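Local atomic coordinates of histone-lysine N-methyltransferase, H3 lysine-9 specific SUVH4 (Arabidopsis thaliana, PDB entry 4QEO), a protein that reads methylated DNA through its SRA domain and, using S-adenosyl-L-methionine, mono- and dimethylates the H3K9 site of histones to maintain epigenetic silencing. Residues Asn86-Met91 with Arg150-Leu155; Val108-Ser113 with Val163-Thr168; Phe458-Cys463 with Met495-Tyr500. All coordinates share one frame; numbering follows the deposited sequence.

Contact 1 (Asn86-Met91 with Arg150-Leu155); sequences NGIDYM and RGNLAL. With nucleotides of chain B; nucleotides of chain C.
Ile88 and Tyr90 pack the short strand 88-91 against the first turn of helix 151-161, while Asn86 and Gly87, just ahead of the strand, meet DNA. Asn86 lays its amide beside the sugar of DT6 of chain B, OD1 being 3.4 Å from O4'. Gly87 gives its N-H to the phosphate of the methylated cytidine 5CM7 of chain B, a nearly linear bond of 2.9 Å from N to OP1; a CB on Gly87 would run into 5CM7 C6. Ile88 then points at the helix. Its CG1 branch is anti to the carbonyl carbon (chi1 -55°) and carries CD1 tip to tip onto Leu155 CD1, 3.6 Å away, whereas CG2 rests on Gly151 CA. Asp89 turns away and bonds to Asn82 N. Tyr90 again faces the helix: its CB sits 3.5 Å from Ala154 CB, and with CG between the backbone N and the carbonyl carbon (chi1 63°) the ring runs back along the helix start. The carbonyl group of Arg150, the N-cap residue, lies over one ring face toward the rim, and CE2 comes 3.5 Å from Gly151 N. Beyond the ring, OH touches Arg150 CA and lies 3.6 Å from C4' of DA11 of chain C, on the other DNA strand. The two segments are held by van der Waals packing, their axes 67° apart. Strand 88-91, with the turn before it on the phosphate, and helix 151-161 are parts of the SRA domain, and the 5-methylcytosine base is swung out of the stack, as is known for such domains.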
loop_
_atom_site.group_PDB
_atom_site.type_symbol
_atom_site.label_atom_id
_atom_site.label_comp_id
_atom_site.label_asym_id
_atom_site.label_seq_id
_atom_site.Cartn_x
_atom_site.Cartn_y
_atom_site.Cartn_z
ATOM N N ASN A 86 -19.276 -5.555 12.811
ATOM C CA ASN A 86 -20.410 -4.623 12.873
ATOM C C ASN A 86 -20.416 -3.523 11.830
ATOM O O ASN A 86 -19.411 -2.842 11.646
ATOM C CB ASN A 86 -20.480 -3.942 14.234
ATOM C CG ASN A 86 -20.710 -4.915 15.350
ATOM O OD1 ASN A 86 -20.227 -6.044 15.301
ATOM N ND2 ASN A 86 -21.484 -4.502 16.351
ATOM N N GLY A 87 -21.568 -3.332 11.184
ATOM C CA GLY A 87 -21.736 -2.275 10.203
ATOM C C GLY A 87 -21.753 -0.901 10.842
ATOM O O GLY A 87 -21.327 0.087 10.240
ATOM N N ILE A 88 -22.231 -0.835 12.077
ATOM C CA ILE A 88 -22.405 0.447 12.740
ATOM C C ILE A 88 -21.491 0.589 13.951
ATOM O O ILE A 88 -21.579 -0.190 14.906
ATOM C CB ILE A 88 -23.863 0.647 13.221
ATOM C CG1 ILE A 88 -24.846 0.482 12.046
ATOM C CG2 ILE A 88 -24.003 2.032 13.868
ATOM C CD1 ILE A 88 -26.340 0.415 12.468
ATOM N N ASP A 89 -20.636 1.604 13.909
ATOM C CA ASP A 89 -19.769 1.943 15.026
ATOM C C ASP A 89 -20.313 3.191 15.728
ATOM O O ASP A 89 -20.629 4.197 15.078
ATOM C CB ASP A 89 -18.345 2.198 14.505
ATOM C CG ASP A 89 -17.300 1.903 15.558
ATOM O OD1 ASP A 89 -17.590 1.064 16.444
ATOM O OD2 ASP A 89 -16.204 2.493 15.495
ATOM N N TYR A 90 -20.452 3.120 17.048
ATOM C CA TYR A 90 -21.049 4.236 17.786
ATOM C C TYR A 90 -20.439 4.482 19.155
ATOM O O TYR A 90 -19.815 3.603 19.742
ATOM C CB TYR A 90 -22.556 4.041 17.922
ATOM C CG TYR A 90 -23.004 2.818 18.714
ATOM C CD1 TYR A 90 -23.234 2.907 20.075
ATOM C CD2 TYR A 90 -23.217 1.587 18.090
ATOM C CE1 TYR A 90 -23.668 1.824 20.804
ATOM C CE2 TYR A 90 -23.653 0.476 18.818
ATOM C CZ TYR A 90 -23.876 0.616 20.177
ATOM O OH TYR A 90 -24.311 -0.438 20.930
ATOM N N MET A 91 -20.591 5.709 19.634
ATOM C CA MET A 91 -20.210 6.070 20.989
ATOM C C MET A 91 -21.265 5.511 21.901
ATOM O O MET A 91 -22.449 5.837 21.750
ATOM C CB MET A 91 -20.171 7.594 21.157
ATOM C CG MET A 91 -19.045 8.288 20.403
ATOM S SD MET A 91 -19.260 10.075 20.567
ATOM C CE MET A 91 -17.674 10.589 19.940
ATOM N N ARG A 150 -29.011 -0.051 20.278
ATOM C CA ARG A 150 -27.660 -0.156 19.831
ATOM C C ARG A 150 -27.439 0.812 18.675
ATOM O O ARG A 150 -27.768 1.945 18.777
ATOM C CB ARG A 150 -27.371 -1.586 19.416
ATOM C CG ARG A 150 -27.408 -2.570 20.556
ATOM C CD ARG A 150 -27.155 -3.947 20.014
ATOM N NE ARG A 150 -27.748 -4.958 20.831
ATOM C CZ ARG A 150 -27.140 -5.506 21.858
ATOM N NH1 ARG A 150 -25.918 -5.122 22.166
ATOM N NH2 ARG A 150 -27.756 -6.430 22.566
ATOM N N GLY A 151 -26.913 0.311 17.578
ATOM C CA GLY A 151 -26.604 1.123 16.423
ATOM C C GLY A 151 -27.808 1.833 15.829
ATOM O O GLY A 151 -27.676 2.878 15.297
ATOM N N ASN A 152 -28.948 1.186 15.874
ATOM C CA ASN A 152 -30.181 1.765 15.448
ATOM C C ASN A 152 -30.602 2.970 16.289
ATOM O O ASN A 152 -30.931 3.976 15.753
ATOM C CB ASN A 152 -31.262 0.700 15.406
ATOM C CG ASN A 152 -30.894 -0.491 14.530
ATOM O OD1 ASN A 152 -30.013 -0.433 13.725
ATOM N ND2 ASN A 152 -31.595 -1.565 14.712
ATOM N N LEU A 153 -30.496 2.863 17.602
ATOM C CA LEU A 153 -30.716 3.982 18.510
ATOM C C LEU A 153 -29.666 5.092 18.259
ATOM O O LEU A 153 -29.989 6.289 18.255
ATOM C CB LEU A 153 -30.687 3.488 19.966
ATOM C CG LEU A 153 -30.859 4.563 21.043
ATOM C CD1 LEU A 153 -32.221 5.301 20.901
ATOM C CD2 LEU A 153 -30.688 3.943 22.439
ATOM N N ALA A 154 -28.423 4.676 18.016
ATOM C CA ALA A 154 -27.315 5.604 17.787
ATOM C C ALA A 154 -27.534 6.456 16.532
ATOM O O ALA A 154 -27.340 7.698 16.545
ATOM C CB ALA A 154 -25.971 4.822 17.703
ATOM N N LEU A 155 -27.943 5.796 15.450
ATOM C CA LEU A 155 -28.291 6.506 14.200
ATOM C C LEU A 155 -29.508 7.401 14.397
ATOM O O LEU A 155 -29.587 8.507 13.837
ATOM C CB LEU A 155 -28.552 5.509 13.070
ATOM C CG LEU A 155 -27.285 4.815 12.518
ATOM C CD1 LEU A 155 -27.676 3.671 11.585
ATOM C CD2 LEU A 155 -26.434 5.843 11.785
ATOM P P DT B 6 -27.008 -7.781 16.108
ATOM O OP1 DT B 6 -27.558 -6.472 16.060
ATOM O OP2 DT B 6 -27.796 -8.870 15.677
ATOM O "O5'" DT B 6 -25.650 -7.872 15.316
ATOM C "C5'" DT B 6 -24.717 -6.810 15.368
ATOM C "C4'" DT B 6 -23.407 -7.264 14.780
ATOM O "O4'" DT B 6 -22.828 -8.261 15.637
ATOM C "C3'" DT B 6 -23.526 -7.906 13.397
ATOM O "O3'" DT B 6 -22.928 -7.099 12.389
ATOM C "C2'" DT B 6 -22.837 -9.247 13.555
ATOM C "C1'" DT B 6 -22.038 -9.077 14.825
ATOM N N1 DT B 6 -21.764 -10.334 15.540
ATOM C C2 DT B 6 -20.564 -10.465 16.191
ATOM O O2 DT B 6 -19.747 -9.573 16.258
ATOM N N3 DT B 6 -20.370 -11.679 16.794
ATOM C C4 DT B 6 -21.229 -12.758 16.788
ATOM O O4 DT B 6 -20.913 -13.786 17.359
ATOM C C5 DT B 6 -22.463 -12.557 16.073
ATOM C C7 DT B 6 -23.459 -13.670 16.014
ATOM C C6 DT B 6 -22.668 -11.367 15.495
ATOM N N1 5CM B 7 -23.790 -4.416 6.730
ATOM C C2 5CM B 7 -24.389 -3.965 5.548
ATOM N N3 5CM B 7 -25.480 -3.198 5.550
ATOM C C4 5CM B 7 -26.043 -2.834 6.671
ATOM C C5 5CM B 7 -25.440 -3.297 7.916
ATOM C C5A 5CM B 7 -26.066 -2.910 9.201
ATOM C C6 5CM B 7 -24.330 -4.099 7.879
ATOM O O2 5CM B 7 -23.919 -4.233 4.482
ATOM N N4 5CM B 7 -27.111 -2.087 6.706
ATOM C "C1'" 5CM B 7 -22.659 -5.313 6.657
ATOM C "C2'" 5CM B 7 -21.428 -5.108 7.522
ATOM C "C3'" 5CM B 7 -20.919 -6.525 7.628
ATOM C "C4'" 5CM B 7 -22.207 -7.304 7.805
ATOM O "O4'" 5CM B 7 -23.155 -6.571 7.067
ATOM O "O3'" 5CM B 7 -20.330 -6.963 6.416
ATOM C "C5'" 5CM B 7 -22.644 -7.563 9.250
ATOM O "O5'" 5CM B 7 -22.767 -6.439 10.081
ATOM P P 5CM B 7 -23.748 -6.372 11.291
ATOM O OP1 5CM B 7 -23.837 -5.009 11.693
ATOM O OP2 5CM B 7 -24.917 -7.123 11.007
ATOM P P DA C 11 -18.431 -0.535 22.419
ATOM O OP1 DA C 11 -18.282 -1.517 21.382
ATOM O OP2 DA C 11 -17.957 0.812 22.239
ATOM O "O5'" DA C 11 -19.930 -0.617 22.920
ATOM C "C5'" DA C 11 -20.861 -1.486 22.299
ATOM C "C4'" DA C 11 -21.951 -1.879 23.267
ATOM O "O4'" DA C 11 -21.553 -3.066 23.968
ATOM C "C3'" DA C 11 -22.273 -0.842 24.338
ATOM O "O3'" DA C 11 -23.684 -0.790 24.502
ATOM C "C2'" DA C 11 -21.606 -1.395 25.580
ATOM C "C1'" DA C 11 -21.706 -2.886 25.355
ATOM N N9 DA C 11 -20.689 -3.692 26.017
ATOM C C8 DA C 11 -19.525 -3.273 26.604
ATOM N N7 DA C 11 -18.809 -4.244 27.106
ATOM C C5 DA C 11 -19.555 -5.382 26.838
ATOM C C6 DA C 11 -19.342 -6.738 27.119
ATOM N N6 DA C 11 -18.271 -7.200 27.758
ATOM N N1 DA C 11 -20.285 -7.615 26.729
ATOM C C2 DA C 11 -21.362 -7.152 26.091
ATOM N N3 DA C 11 -21.676 -5.902 25.771
ATOM C C4 DA C 11 -20.716 -5.055 26.172
#

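Contact 2 (Val108-Ser113 with Val163-Thr168); sequences VSIVMS and VPVRVT. With nucleotides of chain B.
Ile110, opposite Val167, bonds with its N and O to the flanking Arg166 and Thr168 in a parallel ladder. Ile110 N reaches Arg166 O at 2.8 Å, and Met112 N reaches Thr168 O at the same 2.8 Å, both carbonyls being met nearly along the C=O axis. Returning bonds run from Thr168 N to Ile110 O and from Arg166 N to Val108 O, the latter from above the carbonyl plane (39° out of it). Val108 O also lies over the centre of the Arg166 guanidinium, which bonds the carbonyls of Ile56, Gly58 and Phe80. One water joins Val108 O to Pro164 O; a second is held by Ser109 OG, Ile110 O and Thr168 OG1, while Ser109 OG also bonds His81. These strands belong to the mixed sheet of the SRA domain, and Val108 and Ser109 together face Asp89 on the next strand in a classic beta bulge. Where strand 106-112 ends, Ser113 N bonds O2 of 5CM7 of chain B at 3.1 Å, and Ser113 OG gives a bond to OP1 of DA8 of chain B. In the packing, Ile110 CG1 lies alongside Val167 CG2, and Ile110 CG2 meets Val165 CG1 at 3.7 Å. Met112 SD touches Val167 CG1.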
loop_
_atom_site.group_PDB
_atom_site.type_symbol
_atom_site.label_atom_id
_atom_site.label_comp_id
_atom_site.label_asym_id
_atom_site.label_seq_id
_atom_site.Cartn_x
_atom_site.Cartn_y
_atom_site.Cartn_z
ATOM N N VAL A 108 -21.009 7.086 14.663
ATOM C CA VAL A 108 -19.958 7.890 14.042
ATOM C C VAL A 108 -19.503 7.358 12.688
ATOM O O VAL A 108 -18.968 8.114 11.891
ATOM C CB VAL A 108 -18.715 8.080 14.952
ATOM C CG1 VAL A 108 -19.129 8.781 16.255
ATOM C CG2 VAL A 108 -17.996 6.746 15.223
ATOM N N SER A 109 -19.739 6.070 12.427
ATOM C CA SER A 109 -19.206 5.420 11.220
ATOM C C SER A 109 -20.047 4.200 10.852
ATOM O O SER A 109 -20.355 3.358 11.713
ATOM C CB SER A 109 -17.727 5.018 11.433
ATOM O OG SER A 109 -17.211 4.303 10.312
ATOM N N ILE A 110 -20.436 4.110 9.579
ATOM C CA ILE A 110 -21.121 2.911 9.104
ATOM C C ILE A 110 -20.412 2.318 7.903
ATOM O O ILE A 110 -19.710 3.007 7.187
ATOM C CB ILE A 110 -22.618 3.165 8.742
ATOM C CG1 ILE A 110 -22.714 4.120 7.545
ATOM C CG2 ILE A 110 -23.357 3.730 9.953
ATOM C CD1 ILE A 110 -24.109 4.248 6.967
ATOM N N VAL A 111 -20.622 1.025 7.679
ATOM C CA VAL A 111 -20.043 0.375 6.516
ATOM C C VAL A 111 -21.158 -0.243 5.679
ATOM O O VAL A 111 -21.986 -0.998 6.195
ATOM C CB VAL A 111 -19.064 -0.746 6.946
ATOM C CG1 VAL A 111 -18.512 -1.462 5.724
ATOM C CG2 VAL A 111 -17.933 -0.170 7.812
ATOM N N MET A 112 -21.175 0.064 4.384
ATOM C CA MET A 112 -22.142 -0.539 3.474
ATOM C C MET A 112 -21.432 -1.571 2.608
ATOM O O MET A 112 -20.572 -1.229 1.794
ATOM C CB MET A 112 -22.769 0.527 2.551
ATOM C CG MET A 112 -23.203 1.819 3.209
ATOM S SD MET A 112 -23.592 3.135 1.995
ATOM C CE MET A 112 -24.571 2.213 0.805
ATOM N N SER A 113 -21.786 -2.838 2.774
ATOM C CA SER A 113 -21.050 -3.895 2.094
ATOM C C SER A 113 -22.012 -4.773 1.337
ATOM O O SER A 113 -21.640 -5.846 0.884
ATOM C CB SER A 113 -20.267 -4.724 3.106
ATOM O OG SER A 113 -19.171 -3.959 3.576
ATOM N N VAL A 163 -25.927 15.117 13.758
ATOM C CA VAL A 163 -24.543 14.625 13.846
ATOM C C VAL A 163 -24.233 13.752 12.642
ATOM O O VAL A 163 -24.929 12.770 12.394
ATOM C CB VAL A 163 -24.343 13.795 15.137
ATOM C CG1 VAL A 163 -22.949 13.096 15.166
ATOM C CG2 VAL A 163 -24.529 14.680 16.345
ATOM N N PRO A 164 -23.190 14.110 11.875
ATOM C CA PRO A 164 -22.888 13.353 10.665
ATOM C C PRO A 164 -22.201 12.034 10.961
ATOM O O PRO A 164 -21.561 11.853 12.004
ATOM C CB PRO A 164 -21.915 14.263 9.916
ATOM C CG PRO A 164 -21.262 15.040 10.967
ATOM C CD PRO A 164 -22.265 15.234 12.067
ATOM N N VAL A 165 -22.330 11.127 10.008
ATOM C CA VAL A 165 -21.773 9.788 10.125
ATOM C C VAL A 165 -20.810 9.592 8.953
ATOM O O VAL A 165 -21.121 10.012 7.829
ATOM C CB VAL A 165 -22.944 8.739 10.091
ATOM C CG1 VAL A 165 -22.443 7.366 9.964
ATOM C CG2 VAL A 165 -23.780 8.833 11.378
ATOM N N ARG A 166 -19.647 8.989 9.213
ATOM C CA ARG A 166 -18.757 8.559 8.140
ATOM C C ARG A 166 -19.364 7.359 7.457
ATOM O O ARG A 166 -19.894 6.472 8.117
ATOM C CB ARG A 166 -17.358 8.180 8.680
ATOM C CG ARG A 166 -16.604 9.358 9.313
ATOM C CD ARG A 166 -15.128 8.962 9.640
ATOM N NE ARG A 166 -15.047 7.957 10.703
ATOM C CZ ARG A 166 -15.257 8.205 11.994
ATOM N NH1 ARG A 166 -15.575 9.429 12.392
ATOM N NH2 ARG A 166 -15.134 7.224 12.893
ATOM N N VAL A 167 -19.285 7.333 6.132
ATOM C CA VAL A 167 -19.858 6.243 5.357
ATOM C C VAL A 167 -18.753 5.632 4.492
ATOM O O VAL A 167 -18.031 6.336 3.781
ATOM C CB VAL A 167 -21.044 6.720 4.472
ATOM C CG1 VAL A 167 -21.477 5.602 3.541
ATOM C CG2 VAL A 167 -22.205 7.194 5.352
ATOM N N THR A 168 -18.623 4.316 4.589
ATOM C CA THR A 168 -17.589 3.569 3.883
ATOM C C THR A 168 -18.238 2.437 3.108
ATOM O O THR A 168 -19.100 1.731 3.637
ATOM C CB THR A 168 -16.558 3.007 4.882
ATOM O OG1 THR A 168 -15.905 4.103 5.544
ATOM C CG2 THR A 168 -15.509 2.116 4.168
ATOM N N1 5CM B 7 -23.790 -4.416 6.730
ATOM C C2 5CM B 7 -24.389 -3.965 5.548
ATOM N N3 5CM B 7 -25.480 -3.198 5.550
ATOM C C4 5CM B 7 -26.043 -2.834 6.671
ATOM C C5 5CM B 7 -25.440 -3.297 7.916
ATOM C C5A 5CM B 7 -26.066 -2.910 9.201
ATOM C C6 5CM B 7 -24.330 -4.099 7.879
ATOM O O2 5CM B 7 -23.919 -4.233 4.482
ATOM N N4 5CM B 7 -27.111 -2.087 6.706
ATOM C "C1'" 5CM B 7 -22.659 -5.313 6.657
ATOM C "C2'" 5CM B 7 -21.428 -5.108 7.522
ATOM C "C3'" 5CM B 7 -20.919 -6.525 7.628
ATOM C "C4'" 5CM B 7 -22.207 -7.304 7.805
ATOM O "O4'" 5CM B 7 -23.155 -6.571 7.067
ATOM O "O3'" 5CM B 7 -20.330 -6.963 6.416
ATOM C "C5'" 5CM B 7 -22.644 -7.563 9.250
ATOM O "O5'" 5CM B 7 -22.767 -6.439 10.081
ATOM P P 5CM B 7 -23.748 -6.372 11.291
ATOM O OP1 5CM B 7 -23.837 -5.009 11.693
ATOM O OP2 5CM B 7 -24.917 -7.123 11.007
ATOM P P DA B 8 -18.897 -6.637 5.970
ATOM O OP1 DA B 8 -18.658 -5.232 5.874
ATOM O OP2 DA B 8 -18.624 -7.463 4.850
ATOM O "O5'" DA B 8 -17.948 -7.056 7.159
ATOM C "C5'" DA B 8 -17.659 -8.420 7.394
ATOM C "C4'" DA B 8 -16.177 -8.611 7.575
ATOM O "O4'" DA B 8 -15.959 -9.804 8.335
ATOM C "C3'" DA B 8 -15.429 -8.838 6.273
ATOM O "O3'" DA B 8 -14.073 -8.429 6.429
ATOM C "C2'" DA B 8 -15.632 -10.322 6.046
ATOM C "C1'" DA B 8 -15.787 -10.895 7.454
ATOM N N9 DA B 8 -16.901 -11.810 7.668
ATOM C C8 DA B 8 -18.148 -11.802 7.104
ATOM N N7 DA B 8 -18.938 -12.741 7.558
ATOM C C5 DA B 8 -18.164 -13.400 8.498
ATOM C C6 DA B 8 -18.425 -14.496 9.338
ATOM N N6 DA B 8 -19.589 -15.138 9.378
ATOM N N1 DA B 8 -17.439 -14.900 10.160
ATOM C C2 DA B 8 -16.270 -14.259 10.121
ATOM N N3 DA B 8 -15.908 -13.215 9.385
ATOM C C4 DA B 8 -16.911 -12.832 8.582
HETATM O O HOH W 1 -18.991 10.932 12.409
HETATM O O HOH W 2 -17.415 4.760 7.703
#

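Contact 3 (Phe458-Cys463 with Met495-Tyr500); sequences FINHSC and MQELTY. With ZN (zinc ion), chain I; SAH (S-adenosyl-L-homocysteine), chain E.
The backbones of Asn460-Ser462 and Thr499-Tyr500 form a short, weakly bonded parallel pairing, with Ser462 N bonded to Tyr500 O at 3.1 Å and a weak bond from Tyr500 N to Asn460 O, while the touching parts run 75° apart end to end. Ile459 and Tyr500 cross at about a right angle, the isoleucine CG2 lying at the ring edge, 3.6 Å from CD1. Packing is tight where Ser462 CB meets Thr499 CB at 3.4 Å. The side-chain polar link is made by Asn460. Glu497 OE2 lies near the plane of the Asn460 amide and takes an N-H from ND2 at 2.9 Å; ND2 gives a second bond to the carbonyl of Trp367. Glu497, extended with CG anti to the backbone N (chi1 179°), reaches across to it; its other oxygen, OE1, forms a salt bridge with Lys365. A water adds a further link between Glu497 OE2, Asn460 N and Leu498 O. With ND2 held in this way, OD1 is turned to the cofactor product and accepts a bond from the amine N of S-adenosyl-L-homocysteine at 2.7 Å. His461 reads the adenine with its backbone: its O takes a bond from N6 at 3.2 Å and its N gives a weak one to N7. Two residues on, Cys463 binds the zinc ion with Cys521, Cys523 and Cys528. The NHSC segment and the strand 499-500 meet here in the SET-domain pseudoknot. Glu497 and the Trp367 carbonyl, both accepting from ND2, probably set the amide so that OD1 faces the cofactor amine.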
loop_
_atom_site.group_PDB
_atom_site.type_symbol
_atom_site.label_atom_id
_atom_site.label_comp_id
_atom_site.label_asym_id
_atom_site.label_seq_id
_atom_site.Cartn_x
_atom_site.Cartn_y
_atom_site.Cartn_z
ATOM N N PHE A 458 12.836 4.785 -14.287
ATOM C CA PHE A 458 11.782 5.747 -14.602
ATOM C C PHE A 458 10.984 6.163 -13.368
ATOM O O PHE A 458 10.105 7.031 -13.445
ATOM C CB PHE A 458 10.829 5.178 -15.660
ATOM C CG PHE A 458 11.450 5.042 -17.018
ATOM C CD1 PHE A 458 11.716 6.165 -17.782
ATOM C CD2 PHE A 458 11.776 3.794 -17.529
ATOM C CE1 PHE A 458 12.298 6.051 -19.033
ATOM C CE2 PHE A 458 12.352 3.670 -18.782
ATOM C CZ PHE A 458 12.612 4.803 -19.534
ATOM N N ILE A 459 11.289 5.545 -12.233
ATOM C CA ILE A 459 10.548 5.822 -11.006
ATOM C C ILE A 459 11.050 7.072 -10.291
ATOM O O ILE A 459 12.229 7.181 -9.971
ATOM C CB ILE A 459 10.565 4.612 -10.057
ATOM C CG1 ILE A 459 9.895 3.411 -10.739
ATOM C CG2 ILE A 459 9.889 4.971 -8.737
ATOM C CD1 ILE A 459 10.112 2.040 -10.035
ATOM N N ASN A 460 10.146 8.016 -10.038
ATOM C CA ASN A 460 10.529 9.299 -9.463
ATOM C C ASN A 460 10.724 9.288 -7.959
ATOM O O ASN A 460 10.322 8.347 -7.277
ATOM C CB ASN A 460 9.508 10.379 -9.837
ATOM C CG ASN A 460 9.540 10.701 -11.310
ATOM O OD1 ASN A 460 10.618 10.806 -11.909
ATOM N ND2 ASN A 460 8.364 10.830 -11.914
ATOM N N HIS A 461 11.346 10.358 -7.466
ATOM C CA HIS A 461 11.506 10.609 -6.040
ATOM C C HIS A 461 10.239 11.228 -5.456
ATOM O O HIS A 461 9.534 11.982 -6.128
ATOM C CB HIS A 461 12.683 11.568 -5.806
ATOM C CG HIS A 461 12.666 12.252 -4.467
ATOM N ND1 HIS A 461 13.390 11.794 -3.387
ATOM C CD2 HIS A 461 12.015 13.362 -4.039
ATOM C CE1 HIS A 461 13.179 12.587 -2.349
ATOM N NE2 HIS A 461 12.350 13.548 -2.719
ATOM N N SER A 462 9.969 10.917 -4.194
ATOM C CA SER A 462 8.963 11.638 -3.422
ATOM C C SER A 462 9.387 11.741 -1.973
ATOM O O SER A 462 10.067 10.854 -1.450
ATOM C CB SER A 462 7.591 10.977 -3.496
ATOM O OG SER A 462 6.680 11.631 -2.632
ATOM N N CYS A 463 8.971 12.828 -1.335
ATOM C CA CYS A 463 9.261 13.057 0.068
ATOM C C CYS A 463 8.339 12.209 0.942
ATOM O O CYS A 463 8.656 11.950 2.101
ATOM C CB CYS A 463 9.139 14.551 0.406
ATOM S SG CYS A 463 10.293 15.632 -0.520
ATOM N N MET A 495 -3.353 3.448 -10.498
ATOM C CA MET A 495 -3.097 4.819 -10.959
ATOM C C MET A 495 -2.305 5.701 -9.990
ATOM O O MET A 495 -2.003 6.852 -10.307
ATOM C CB MET A 495 -4.383 5.521 -11.412
ATOM C CG MET A 495 -5.059 4.823 -12.557
ATOM S SD MET A 495 -3.895 4.483 -13.887
ATOM C CE MET A 495 -4.792 3.193 -14.747
ATOM N N GLN A 496 -1.963 5.175 -8.819
ATOM C CA GLN A 496 -1.057 5.893 -7.931
ATOM C C GLN A 496 0.389 5.807 -8.447
ATOM O O GLN A 496 0.874 4.722 -8.776
ATOM C CB GLN A 496 -1.178 5.371 -6.496
ATOM C CG GLN A 496 -2.468 5.821 -5.800
ATOM C CD GLN A 496 -2.554 5.389 -4.340
ATOM O OE1 GLN A 496 -1.846 4.481 -3.893
ATOM N NE2 GLN A 496 -3.421 6.048 -3.591
ATOM N N GLU A 497 1.057 6.958 -8.552
ATOM C CA GLU A 497 2.446 6.987 -8.984
ATOM C C GLU A 497 3.299 6.244 -7.967
ATOM O O GLU A 497 3.099 6.384 -6.759
ATOM C CB GLU A 497 2.963 8.428 -9.165
ATOM C CG GLU A 497 4.439 8.478 -9.596
ATOM C CD GLU A 497 4.914 9.862 -10.021
ATOM O OE1 GLU A 497 4.109 10.820 -9.995
ATOM O OE2 GLU A 497 6.097 9.992 -10.395
ATOM N N LEU A 498 4.235 5.439 -8.460
ATOM C CA LEU A 498 5.154 4.731 -7.580
ATOM C C LEU A 498 6.351 5.628 -7.333
ATOM O O LEU A 498 6.908 6.188 -8.275
ATOM C CB LEU A 498 5.612 3.413 -8.221
ATOM C CG LEU A 498 4.531 2.469 -8.756
ATOM C CD1 LEU A 498 5.144 1.180 -9.321
ATOM C CD2 LEU A 498 3.509 2.151 -7.681
ATOM N N THR A 499 6.738 5.792 -6.073
ATOM C CA THR A 499 7.871 6.656 -5.755
ATOM C C THR A 499 8.690 6.091 -4.609
ATOM O O THR A 499 8.181 5.336 -3.791
ATOM C CB THR A 499 7.395 8.050 -5.284
ATOM O OG1 THR A 499 6.611 7.900 -4.092
ATOM C CG2 THR A 499 6.564 8.749 -6.346
ATOM N N TYR A 500 9.945 6.506 -4.522
ATOM C CA TYR A 500 10.750 6.210 -3.343
ATOM C C TYR A 500 11.544 7.456 -2.978
ATOM O O TYR A 500 11.657 8.380 -3.784
ATOM C CB TYR A 500 11.651 4.975 -3.548
ATOM C CG TYR A 500 12.646 5.085 -4.678
ATOM C CD1 TYR A 500 12.246 4.916 -5.996
ATOM C CD2 TYR A 500 13.997 5.331 -4.430
ATOM C CE1 TYR A 500 13.148 4.999 -7.040
ATOM C CE2 TYR A 500 14.916 5.414 -5.478
ATOM C CZ TYR A 500 14.475 5.247 -6.783
ATOM O OH TYR A 500 15.338 5.335 -7.852
HETATM ZN ZN ZN I . 9.238 16.833 -2.449
HETATM N N SAH E . 11.442 11.493 -14.425
HETATM C CA SAH E . 12.724 10.894 -14.780
HETATM C CB SAH E . 12.902 9.542 -14.090
HETATM C CG SAH E . 13.582 9.628 -12.724
HETATM S SD SAH E . 15.374 9.867 -12.866
HETATM C C SAH E . 12.889 10.793 -16.294
HETATM O O SAH E . 13.660 9.971 -16.790
HETATM O OXT SAH E . 12.259 11.531 -17.057
HETATM C "C5'" SAH E . 15.402 11.249 -11.699
HETATM C "C4'" SAH E . 15.285 12.580 -12.424
HETATM O "O4'" SAH E . 13.914 12.883 -12.615
HETATM C "C3'" SAH E . 15.905 13.722 -11.636
HETATM O "O3'" SAH E . 17.148 14.095 -12.179
HETATM C "C2'" SAH E . 14.915 14.859 -11.760
HETATM O "O2'" SAH E . 15.296 15.738 -12.793
HETATM C "C1'" SAH E . 13.615 14.177 -12.135
HETATM N N9 SAH E . 12.811 14.059 -10.909
HETATM C C8 SAH E . 12.646 12.933 -10.141
HETATM N N7 SAH E . 11.852 13.238 -9.091
HETATM C C5 SAH E . 11.522 14.546 -9.173
HETATM C C6 SAH E . 10.745 15.366 -8.366
HETATM N N6 SAH E . 10.164 14.864 -7.280
HETATM N N1 SAH E . 10.583 16.695 -8.706
HETATM C C2 SAH E . 11.188 17.206 -9.838
HETATM N N3 SAH E . 11.960 16.385 -10.637
HETATM C C4 SAH E . 12.119 15.078 -10.311
HETATM O O HOH W 3 14.510 5.468 -10.120
HETATM O O HOH W 4 7.376 7.574 -10.998
#

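From the N terminus, segment 86-91 comes first and 108-113 follows before either finds its partner. Contact 1 closes when the chain returns as helix 151-161, and contact 2 closes directly after it on strand 165-172, so the two loops cross. They also touch: strands 88-91 and 106-112 are antiparallel neighbours, with Gly87 O 2.8 Å from Val111 N, and Leu155 packs on Val165. Together they tie helix 151-161 to three strands of the SRA sheet, with Gly87 and Ser113 at the strand ends bonded to the methylated nucleotide. Contact 3 opens and closes later in series, joining two segments of the SET domain, its centre about 40 Å from that of contact 1.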